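PDB 4CH7: siroheme decarboxylase from Hydrogenobacter thermophilus, which catalyses the decarboxylation of siroheme to 12,18-didecarboxysiroheme, releasing two molecules of carbon dioxide on the route to heme d1. Local coordinates for residues A[21-24]-A[25-28]; A[37-40]-A[41-45]; A[189-192]-A[193-197]. All coordinates share one frame; numbering follows the deposited sequence.

Contact 1: A[21-24]-A[25-28]; sequences EPFS and VLAQ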
ATOM      1  N   GLU A  21      23.313 -15.009  -5.612  1.00 37.80           N
ATOM      2  CA  GLU A  21      22.966 -15.054  -7.030  1.00 39.91           C
ATOM      3  C   GLU A  21      21.579 -15.658  -7.241  1.00 44.26           C
ATOM      4  O   GLU A  21      21.456 -16.799  -7.690  1.00 37.79           O
ATOM      5  CB  GLU A  21      24.018 -15.843  -7.818  1.00 42.87           C
ATOM      6  CG  GLU A  21      25.437 -15.302  -7.675  1.00 47.52           C
ATOM      7  CD  GLU A  21      26.467 -16.130  -8.419  1.00 53.77           C
ATOM      8  OE1 GLU A  21      26.075 -16.938  -9.285  1.00 55.58           O
ATOM      9  OE2 GLU A  21      27.670 -15.967  -8.136  1.00 52.29           O
ATOM     10  N   PRO A  22      20.526 -14.879  -6.934  1.00 38.58           N
ATOM     11  CA  PRO A  22      19.143 -15.367  -6.993  1.00 36.76           C
ATOM     12  C   PRO A  22      18.675 -15.632  -8.418  1.00 44.80           C
ATOM     13  O   PRO A  22      17.830 -16.500  -8.623  1.00 41.31           O
ATOM     14  CB  PRO A  22      18.343 -14.216  -6.375  1.00 37.62           C
ATOM     15  CG  PRO A  22      19.167 -12.992  -6.642  1.00 40.53           C
ATOM     16  CD  PRO A  22      20.597 -13.457  -6.544  1.00 39.59           C
ATOM     17  N   PHE A  23      19.215 -14.897  -9.384  1.00 41.62           N
ATOM     18  CA  PHE A  23      18.834 -15.084 -10.778  1.00 42.35           C
ATOM     19  C   PHE A  23      19.528 -16.295 -11.396  1.00 44.98           C
ATOM     20  O   PHE A  23      19.065 -16.842 -12.396  1.00 47.15           O
ATOM     21  CB  PHE A  23      19.120 -13.821 -11.588  1.00 36.40           C
ATOM     22  CG  PHE A  23      18.320 -12.628 -11.149  1.00 41.77           C
ATOM     23  CD1 PHE A  23      16.933 -12.650 -11.205  1.00 46.65           C
ATOM     24  CD2 PHE A  23      18.954 -11.482 -10.689  1.00 48.88           C
ATOM     25  CE1 PHE A  23      16.186 -11.551 -10.799  1.00 47.03           C
ATOM     26  CE2 PHE A  23      18.218 -10.378 -10.284  1.00 47.26           C
ATOM     27  CZ  PHE A  23      16.832 -10.413 -10.339  1.00 46.43           C
ATOM     28  N   SER A  24      20.643 -16.706 -10.802  1.00 44.83           N
ATOM     29  CA  SER A  24      21.294 -17.953 -11.183  1.00 45.22           C
ATOM     30  C   SER A  24      20.382 -19.115 -10.794  1.00 46.58           C
ATOM     31  O   SER A  24      20.198 -20.067 -11.557  1.00 48.08           O
ATOM     32  CB  SER A  24      22.652 -18.077 -10.488  1.00 43.19           C
ATOM     33  OG  SER A  24      23.439 -19.101 -11.064  1.00 56.39           O
ATOM     34  N   VAL A  25      19.799 -19.010  -9.601  1.00 42.19           N
ATOM     35  CA  VAL A  25      18.865 -20.010  -9.091  1.00 37.57           C
ATOM     36  C   VAL A  25      17.586 -20.067  -9.932  1.00 46.57           C
ATOM     37  O   VAL A  25      17.135 -21.149 -10.307  1.00 39.58           O
ATOM     38  CB  VAL A  25      18.503 -19.737  -7.619  1.00 40.46           C
ATOM     39  CG1 VAL A  25      17.463 -20.729  -7.127  1.00 48.78           C
ATOM     40  CG2 VAL A  25      19.744 -19.795  -6.749  1.00 41.85           C
ATOM     41  N   LEU A  26      17.010 -18.901 -10.222  1.00 41.48           N
ATOM     42  CA  LEU A  26      15.821 -18.816 -11.069  1.00 45.56           C
ATOM     43  C   LEU A  26      16.105 -19.356 -12.468  1.00 42.48           C
ATOM     44  O   LEU A  26      15.273 -20.047 -13.054  1.00 45.95           O
ATOM     45  CB  LEU A  26      15.313 -17.374 -11.161  1.00 40.73           C
ATOM     46  CG  LEU A  26      14.850 -16.676  -9.881  1.00 49.60           C
ATOM     47  CD1 LEU A  26      14.092 -15.397 -10.203  1.00 48.03           C
ATOM     48  CD2 LEU A  26      14.003 -17.598  -9.032  1.00 48.24           C
ATOM     49  N   ALA A  27      17.284 -19.037 -12.994  1.00 40.13           N
ATOM     50  CA  ALA A  27      17.697 -19.511 -14.312  1.00 42.57           C
ATOM     51  C   ALA A  27      17.727 -21.031 -14.360  1.00 46.45           C
ATOM     52  O   ALA A  27      17.235 -21.639 -15.313  1.00 43.63           O
ATOM     53  CB  ALA A  27      19.059 -18.955 -14.666  1.00 43.02           C
ATOM     54  N   GLN A  28      18.327 -21.634 -13.338  1.00 35.24           N
ATOM     55  CA  GLN A  28      18.361 -23.084 -13.209  1.00 39.82           C
ATOM     56  C   GLN A  28      16.950 -23.658 -13.168  1.00 48.32           C
ATOM     57  O   GLN A  28      16.647 -24.619 -13.874  1.00 43.70           O
ATOM     58  CB  GLN A  28      19.125 -23.492 -11.949  1.00 38.43           C
ATOM     59  CG  GLN A  28      20.639 -23.318 -12.051  1.00 43.15           C
ATOM     60  CD  GLN A  28      21.258 -24.213 -13.104  1.00 45.20           C
ATOM     61  OE1 GLN A  28      20.828 -25.349 -13.298  1.00 39.82           O
ATOM     62  NE2 GLN A  28      22.273 -23.708 -13.793  1.00 39.89           N
TER
HETATM   63  O   HOH W   1      22.416 -20.314 -13.540  1.00 54.37           O

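Contact 2: A[37-40]-A[41-45]; sequences LLKT and IEKLV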
ATOM      1  N   LEU A  37      18.014 -15.016 -19.046  1.00 48.06           N
ATOM      2  CA  LEU A  37      16.942 -14.767 -18.086  1.00 51.99           C
ATOM      3  C   LEU A  37      16.891 -13.287 -17.733  1.00 50.71           C
ATOM      4  O   LEU A  37      15.829 -12.672 -17.775  1.00 46.99           O
ATOM      5  CB  LEU A  37      17.128 -15.600 -16.812  1.00 53.40           C
ATOM      6  CG  LEU A  37      16.210 -15.213 -15.648  1.00 54.39           C
ATOM      7  CD1 LEU A  37      14.762 -15.477 -16.007  1.00 58.44           C
ATOM      8  CD2 LEU A  37      16.581 -15.936 -14.364  1.00 54.87           C
ATOM      9  N   LEU A  38      18.053 -12.729 -17.400  1.00 50.71           N
ATOM     10  CA  LEU A  38      18.172 -11.326 -17.010  1.00 52.94           C
ATOM     11  C   LEU A  38      17.625 -10.352 -18.054  1.00 61.61           C
ATOM     12  O   LEU A  38      16.745  -9.544 -17.752  1.00 61.62           O
ATOM     13  CB  LEU A  38      19.629 -10.984 -16.689  1.00 48.31           C
ATOM     14  CG  LEU A  38      20.127 -11.401 -15.306  1.00 44.91           C
ATOM     15  CD1 LEU A  38      21.559 -10.952 -15.084  1.00 51.53           C
ATOM     16  CD2 LEU A  38      19.218 -10.837 -14.236  1.00 45.11           C
ATOM     17  N   LYS A  39      18.150 -10.429 -19.275  1.00 61.88           N
ATOM     18  CA  LYS A  39      17.729  -9.534 -20.351  1.00 68.41           C
ATOM     19  C   LYS A  39      16.232  -9.653 -20.635  1.00 61.95           C
ATOM     20  O   LYS A  39      15.574  -8.663 -20.962  1.00 64.60           O
ATOM     21  CB  LYS A  39      18.547  -9.784 -21.623  1.00 60.25           C
ATOM     22  CG  LYS A  39      18.124  -8.922 -22.807  1.00 76.53           C
ATOM     23  CD  LYS A  39      19.048  -9.086 -23.999  1.00 85.10           C
ATOM     24  CE  LYS A  39      18.430  -8.486 -25.252  1.00 87.24           C
ATOM     25  NZ  LYS A  39      17.192  -9.209 -25.657  1.00 69.65           N
ATOM     26  N   THR A  40      15.696 -10.862 -20.488  1.00 57.37           N
ATOM     27  CA  THR A  40      14.262 -11.079 -20.641  1.00 58.76           C
ATOM     28  C   THR A  40      13.453 -10.309 -19.585  1.00 61.77           C
ATOM     29  O   THR A  40      12.484  -9.632 -19.929  1.00 62.34           O
ATOM     30  CB  THR A  40      13.896 -12.580 -20.629  1.00 64.14           C
ATOM     31  OG1 THR A  40      14.498 -13.230 -21.758  1.00 52.20           O
ATOM     32  CG2 THR A  40      12.389 -12.756 -20.708  1.00 51.63           C
ATOM     33  N   ILE A  41      13.862 -10.401 -18.316  1.00 52.58           N
ATOM     34  CA  ILE A  41      13.202  -9.673 -17.223  1.00 59.69           C
ATOM     35  C   ILE A  41      13.055  -8.196 -17.557  1.00 52.18           C
ATOM     36  O   ILE A  41      11.999  -7.600 -17.336  1.00 52.83           O
ATOM     37  CB  ILE A  41      13.995  -9.733 -15.897  1.00 52.82           C
ATOM     38  CG1 ILE A  41      14.449 -11.154 -15.573  1.00 59.22           C
ATOM     39  CG2 ILE A  41      13.155  -9.163 -14.753  1.00 49.05           C
ATOM     40  CD1 ILE A  41      13.328 -12.079 -15.228  1.00 56.84           C
ATOM     41  N   GLU A  42      14.137  -7.616 -18.073  1.00 45.76           N
ATOM     42  CA  GLU A  42      14.163  -6.211 -18.449  1.00 61.42           C
ATOM     43  C   GLU A  42      13.039  -5.903 -19.430  1.00 64.97           C
ATOM     44  O   GLU A  42      12.312  -4.930 -19.254  1.00 62.41           O
ATOM     45  CB  GLU A  42      15.511  -5.852 -19.075  1.00 59.51           C
ATOM     46  CG  GLU A  42      16.722  -6.226 -18.227  1.00 79.33           C
ATOM     47  CD  GLU A  42      18.027  -5.777 -18.855  1.00 81.99           C
ATOM     48  OE1 GLU A  42      18.037  -5.491 -20.071  1.00 76.00           O
ATOM     49  OE2 GLU A  42      19.042  -5.708 -18.131  1.00 75.61           O
ATOM     50  N   LYS A  43      12.907  -6.741 -20.456  1.00 65.01           N
ATOM     51  CA  LYS A  43      11.838  -6.606 -21.440  1.00 53.88           C
ATOM     52  C   LYS A  43      10.475  -6.532 -20.772  1.00 66.90           C
ATOM     53  O   LYS A  43       9.659  -5.676 -21.105  1.00 69.78           O
ATOM     54  CB  LYS A  43      11.852  -7.782 -22.418  1.00 68.03           C
ATOM     55  CG  LYS A  43      12.884  -7.686 -23.528  1.00 73.91           C
ATOM     56  CD  LYS A  43      12.729  -8.851 -24.493  1.00 76.54           C
ATOM     57  CE  LYS A  43      13.708  -8.761 -25.650  1.00 78.17           C
ATOM     58  NZ  LYS A  43      13.657  -9.980 -26.505  1.00 94.75           N
ATOM     59  N   LEU A  44      10.234  -7.430 -19.823  1.00 59.54           N
ATOM     60  CA  LEU A  44       8.952  -7.471 -19.131  1.00 66.73           C
ATOM     61  C   LEU A  44       8.679  -6.204 -18.317  1.00 71.45           C
ATOM     62  O   LEU A  44       7.530  -5.782 -18.213  1.00 62.43           O
ATOM     63  CB  LEU A  44       8.824  -8.733 -18.267  1.00 66.39           C
ATOM     64  CG  LEU A  44       8.597 -10.044 -19.029  1.00 69.55           C
ATOM     65  CD1 LEU A  44       9.825 -10.931 -18.982  1.00 55.48           C
ATOM     66  CD2 LEU A  44       7.384 -10.788 -18.494  1.00 74.20           C
ATOM     67  N   VAL A  45       9.726  -5.593 -17.760  1.00 74.41           N
ATOM     68  CA  VAL A  45       9.566  -4.327 -17.038  1.00 72.45           C
ATOM     69  C   VAL A  45       9.640  -3.122 -17.980  1.00 76.92           C
ATOM     70  O   VAL A  45       8.962  -2.118 -17.768  1.00 75.56           O
ATOM     71  CB  VAL A  45      10.548  -4.170 -15.840  1.00 76.39           C
ATOM     72  CG1 VAL A  45      10.508  -5.401 -14.948  1.00 68.01           C
ATOM     73  CG2 VAL A  45      11.968  -3.890 -16.312  1.00 75.65           C
TER

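Contact 3: A[189-192]-A[193-197]; sequences PFLE and YAKRL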
ATOM      1  N   PRO A 189      22.911  -8.941  -7.109  1.00 37.82           N
ATOM      2  CA  PRO A 189      22.022  -7.806  -6.823  1.00 43.13           C
ATOM      3  C   PRO A 189      22.042  -7.328  -5.373  1.00 44.98           C
ATOM      4  O   PRO A 189      21.382  -6.337  -5.064  1.00 40.12           O
ATOM      5  CB  PRO A 189      20.638  -8.359  -7.171  1.00 40.39           C
ATOM      6  CG  PRO A 189      20.752  -9.835  -6.911  1.00 41.49           C
ATOM      7  CD  PRO A 189      22.166 -10.205  -7.275  1.00 38.92           C
ATOM      8  N   PHE A 190      22.773  -8.016  -4.502  1.00 39.63           N
ATOM      9  CA  PHE A 190      22.896  -7.587  -3.113  1.00 44.50           C
ATOM     10  C   PHE A 190      24.260  -6.957  -2.847  1.00 41.47           C
ATOM     11  O   PHE A 190      24.491  -6.388  -1.779  1.00 45.24           O
ATOM     12  CB  PHE A 190      22.694  -8.770  -2.165  1.00 36.50           C
ATOM     13  CG  PHE A 190      21.295  -9.313  -2.156  1.00 41.02           C
ATOM     14  CD1 PHE A 190      20.297  -8.670  -1.440  1.00 40.94           C
ATOM     15  CD2 PHE A 190      20.981 -10.474  -2.852  1.00 40.19           C
ATOM     16  CE1 PHE A 190      18.999  -9.165  -1.424  1.00 36.13           C
ATOM     17  CE2 PHE A 190      19.686 -10.980  -2.843  1.00 45.26           C
ATOM     18  CZ  PHE A 190      18.694 -10.325  -2.126  1.00 38.56           C
ATOM     19  N   LEU A 191      25.158  -7.061  -3.823  1.00 41.58           N
ATOM     20  CA  LEU A 191      26.545  -6.626  -3.651  1.00 45.09           C
ATOM     21  C   LEU A 191      26.697  -5.122  -3.432  1.00 50.72           C
ATOM     22  O   LEU A 191      27.311  -4.696  -2.453  1.00 45.38           O
ATOM     23  CB  LEU A 191      27.407  -7.070  -4.835  1.00 41.54           C
ATOM     24  CG  LEU A 191      28.889  -6.725  -4.696  1.00 54.33           C
ATOM     25  CD1 LEU A 191      29.436  -7.302  -3.403  1.00 56.07           C
ATOM     26  CD2 LEU A 191      29.690  -7.225  -5.887  1.00 54.96           C
ATOM     27  N   GLU A 192      26.156  -4.322  -4.347  1.00 44.04           N
ATOM     28  CA  GLU A 192      26.249  -2.869  -4.229  1.00 50.75           C
ATOM     29  C   GLU A 192      25.592  -2.352  -2.954  1.00 49.73           C
ATOM     30  O   GLU A 192      26.126  -1.455  -2.296  1.00 48.15           O
ATOM     31  CB  GLU A 192      25.655  -2.172  -5.456  1.00 58.21           C
ATOM     32  CG  GLU A 192      26.643  -1.996  -6.598  1.00 64.86           C
ATOM     33  CD  GLU A 192      27.963  -1.402  -6.142  1.00 68.77           C
ATOM     34  OE1 GLU A 192      27.951  -0.410  -5.384  1.00 72.32           O
ATOM     35  OE2 GLU A 192      29.018  -1.936  -6.540  1.00 75.47           O
ATOM     36  N   TYR A 193      24.440  -2.924  -2.611  1.00 43.39           N
ATOM     37  CA  TYR A 193      23.761  -2.615  -1.356  1.00 46.95           C
ATOM     38  C   TYR A 193      24.685  -2.871  -0.171  1.00 49.05           C
ATOM     39  O   TYR A 193      24.803  -2.046   0.732  1.00 38.86           O
ATOM     40  CB  TYR A 193      22.506  -3.478  -1.201  1.00 40.29           C
ATOM     41  CG  TYR A 193      21.347  -3.095  -2.097  1.00 45.99           C
ATOM     42  CD1 TYR A 193      21.245  -1.819  -2.633  1.00 46.88           C
ATOM     43  CD2 TYR A 193      20.348  -4.012  -2.399  1.00 50.83           C
ATOM     44  CE1 TYR A 193      20.185  -1.470  -3.448  1.00 50.53           C
ATOM     45  CE2 TYR A 193      19.284  -3.669  -3.213  1.00 50.43           C
ATOM     46  CZ  TYR A 193      19.209  -2.398  -3.735  1.00 48.48           C
ATOM     47  OH  TYR A 193      18.152  -2.052  -4.546  1.00 47.50           O
ATOM     48  N   ALA A 194      25.338  -4.028  -0.186  1.00 48.24           N
ATOM     49  CA  ALA A 194      26.243  -4.427   0.886  1.00 45.89           C
ATOM     50  C   ALA A 194      27.432  -3.476   1.018  1.00 52.43           C
ATOM     51  O   ALA A 194      27.830  -3.122   2.130  1.00 49.81           O
ATOM     52  CB  ALA A 194      26.720  -5.854   0.668  1.00 37.26           C
ATOM     53  N   LYS A 195      28.004  -3.077  -0.117  1.00 46.30           N
ATOM     54  CA  LYS A 195      29.106  -2.119  -0.128  1.00 58.47           C
ATOM     55  C   LYS A 195      28.676  -0.786   0.479  1.00 55.21           C
ATOM     56  O   LYS A 195      29.410  -0.188   1.265  1.00 54.96           O
ATOM     57  CB  LYS A 195      29.616  -1.894  -1.554  1.00 50.10           C
ATOM     58  CG  LYS A 195      30.334  -3.086  -2.175  1.00 58.65           C
ATOM     59  CD  LYS A 195      30.873  -2.725  -3.555  1.00 64.39           C
ATOM     60  CE  LYS A 195      31.483  -3.929  -4.260  1.00 56.62           C
ATOM     61  NZ  LYS A 195      32.676  -4.460  -3.550  1.00 69.62           N
ATOM     62  N   ARG A 196      27.484  -0.324   0.104  1.00 50.72           N
ATOM     63  CA  ARG A 196      26.939   0.925   0.629  1.00 54.88           C
ATOM     64  C   ARG A 196      26.694   0.830   2.132  1.00 54.97           C
ATOM     65  O   ARG A 196      26.876   1.804   2.861  1.00 61.54           O
ATOM     66  CB  ARG A 196      25.638   1.294  -0.092  1.00 50.03           C
ATOM     67  CG  ARG A 196      25.818   1.736  -1.542  1.00 59.88           C
ATOM     68  CD  ARG A 196      24.477   1.860  -2.265  1.00 71.79           C
ATOM     69  NE  ARG A 196      23.634   2.917  -1.711  1.00 74.47           N
ATOM     70  CZ  ARG A 196      22.398   3.185  -2.125  1.00 68.89           C
ATOM     71  NH1 ARG A 196      21.851   2.471  -3.099  1.00 64.55           N
ATOM     72  NH2 ARG A 196      21.705   4.165  -1.563  1.00 55.51           N
ATOM     73  N   LEU A 197      26.291  -0.350   2.589  1.00 53.35           N
ATOM     74  CA  LEU A 197      26.028  -0.578   4.005  1.00 54.44           C
ATOM     75  C   LEU A 197      27.303  -0.914   4.772  1.00 43.14           C
ATOM     76  O   LEU A 197      27.253  -1.168   5.976  1.00 44.78           O
ATOM     77  CB  LEU A 197      24.987  -1.685   4.185  1.00 42.64           C
ATOM     78  CG  LEU A 197      23.600  -1.308   3.674  1.00 48.93           C
ATOM     79  CD1 LEU A 197      22.671  -2.508   3.640  1.00 53.87           C
ATOM     80  CD2 LEU A 197      23.013  -0.201   4.525  1.00 45.97           C
TER
HETATM   81  O   HOH W   2      22.858  -3.990  -4.957  1.00 46.12           O

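Contact 1: A[21-24]-A[25-28]
Ser24 O takes a hydrogen bond from Gln28 N at 3.0 Å, with an N-H...O angle of 162°, and a second one from a water, also at 3.0 Å. The same water is hydrogen-bonded to Ser24 OG at 2.9 Å. With OG anti to the backbone N (chi1 -166°), the hydroxyl lies beside its own carbonyl carbon, where the water can bridge OG and O. A bend at chi2 of Gln28 brings its amide to this water, which accepts a weak bond from NE2 at 3.4 Å. One solvent molecule therefore joins both side chains to a main-chain acceptor. Along the backbone, Leu26 N is satisfied by Pro22 O at 3.0 Å and Ala27 N by Phe23 O at 2.9 Å. This is the first part of helix 22-30, the second of three helices in the N-terminal helix-turn-helix domain, with Glu21 at the N-cap position. Glu21 O receives two weak bonds, from Ser24 N and from Val25 N, the latter at 3.4 Å. On the buried flank the Phe23 ring and Leu26 run side by side, CD1 to CD1 at 4.1 Å, and Leu185 from the second helix-turn-helix domain also touches Phe23.

Contact 2: A[37-40]-A[41-45]
The carboxylate of Glu42 is the flat side-chain group here: it lies alongside Lys39, with Glu42 OE1 4.1 Å from Lys39 CA. Its stem passes close to a flat main-chain group, Glu42 CG being 3.4 Å from Leu38 O, while Glu42 N bonds that oxygen; Ile41 N bonds Leu37 O at 3.1 Å. No salt bridge forms between Glu42 and Lys39, their OE1 and NZ being 6.8 Å apart. Replacing Glu42 by an alanine is likely to bare Leu38 O where CG now covers it and to cost Lys39 this distant opposite charge. Lys39 and Lys43 approach at their ammonium ends, Lys39 NZ to Lys43 NZ 3.7 Å, a proximity likely to be unfavourable and to lower the proton affinity of one of them. On the inner side, Leu37 CD1 meets Ile41 CD1 at 3.8 Å. With OG1 beside the backbone N (chi1 -64°), Thr40 CG2 lies anti to that N and alongside Leu44 CD1 at 3.6 Å, whereas OG1 is hydrogen-bonded to Lys36 O. This apolar flank of helix 34-47 packs on two earlier helices: Ile8 and Leu9 of helix 4-11 meet Ile41 and Leu44, and Leu26 and Ala27 of helix 22-30 meet Leu37.

Contact 3: A[189-192]-A[193-197]
Pro189 O meets the Tyr193 ring obliquely, 3.7 Å from Tyr193 CD2, and the two residues are also joined by a water. This water donates to Pro189 O at 2.8 Å and accepts from Tyr193 N at 3.0 Å, so it takes the place of a direct bond between residues four apart. It also sits over one face of the Tyr193 ring, 3.3 Å above the plane and displaced toward the rim. Direct bonding starts one residue later, where Ala194 N reaches Phe190 O; Lys195 N then bonds Leu191 O at 2.9 Å, and Arg196 N bonds Glu192 O. On the outer side the Lys195 chain lies across two neighbours. Leu191, with CG opposite its backbone N (chi1 -177°), presents CG to Lys195 CE at 3.8 Å. Glu192 OE2 approaches Lys195 CD at 3.6 Å, yet it stays 5.4 Å from Lys195 NZ, so the pairing is through the aliphatic stem and any charge attraction is at longer range. Farther out, Phe190 is set by an edge-to-face stack with Phe183 and by Leu205 and Leu208 of helix 201-213. Tyr193 rests against Ile178 and Thr179 at the end of helix 170-179 and against Pro184. The arrangement is thus a short helix, 191-196, with a water-mediated start, placed between its two companion helices in the second helix-turn-helix domain of the chain.

Overall arrangement
Contacts 1 and 2 lie on consecutive helices of the first helix-turn-helix domain, their centres about 13 Å apart. They pack directly: Leu37 CD2 is 3.3 Å from Phe23 O, and Phe23 CD2 is 3.6 Å from Leu38 CD2. Contact 3 belongs to the second such domain, yet it touches contact 1, with Pro22 CG 3.5 Å from Pro189 CG. Each proline is followed by a phenylalanine at or just before the first turn of a helix, consistent with the two related helix-turn-helix domains meeting at corresponding positions. Contacts 2 and 3 stay apart, about 8 Å between nearest atoms. All three lie away from the inferred active-site residue His93, on barrel strand 91-97.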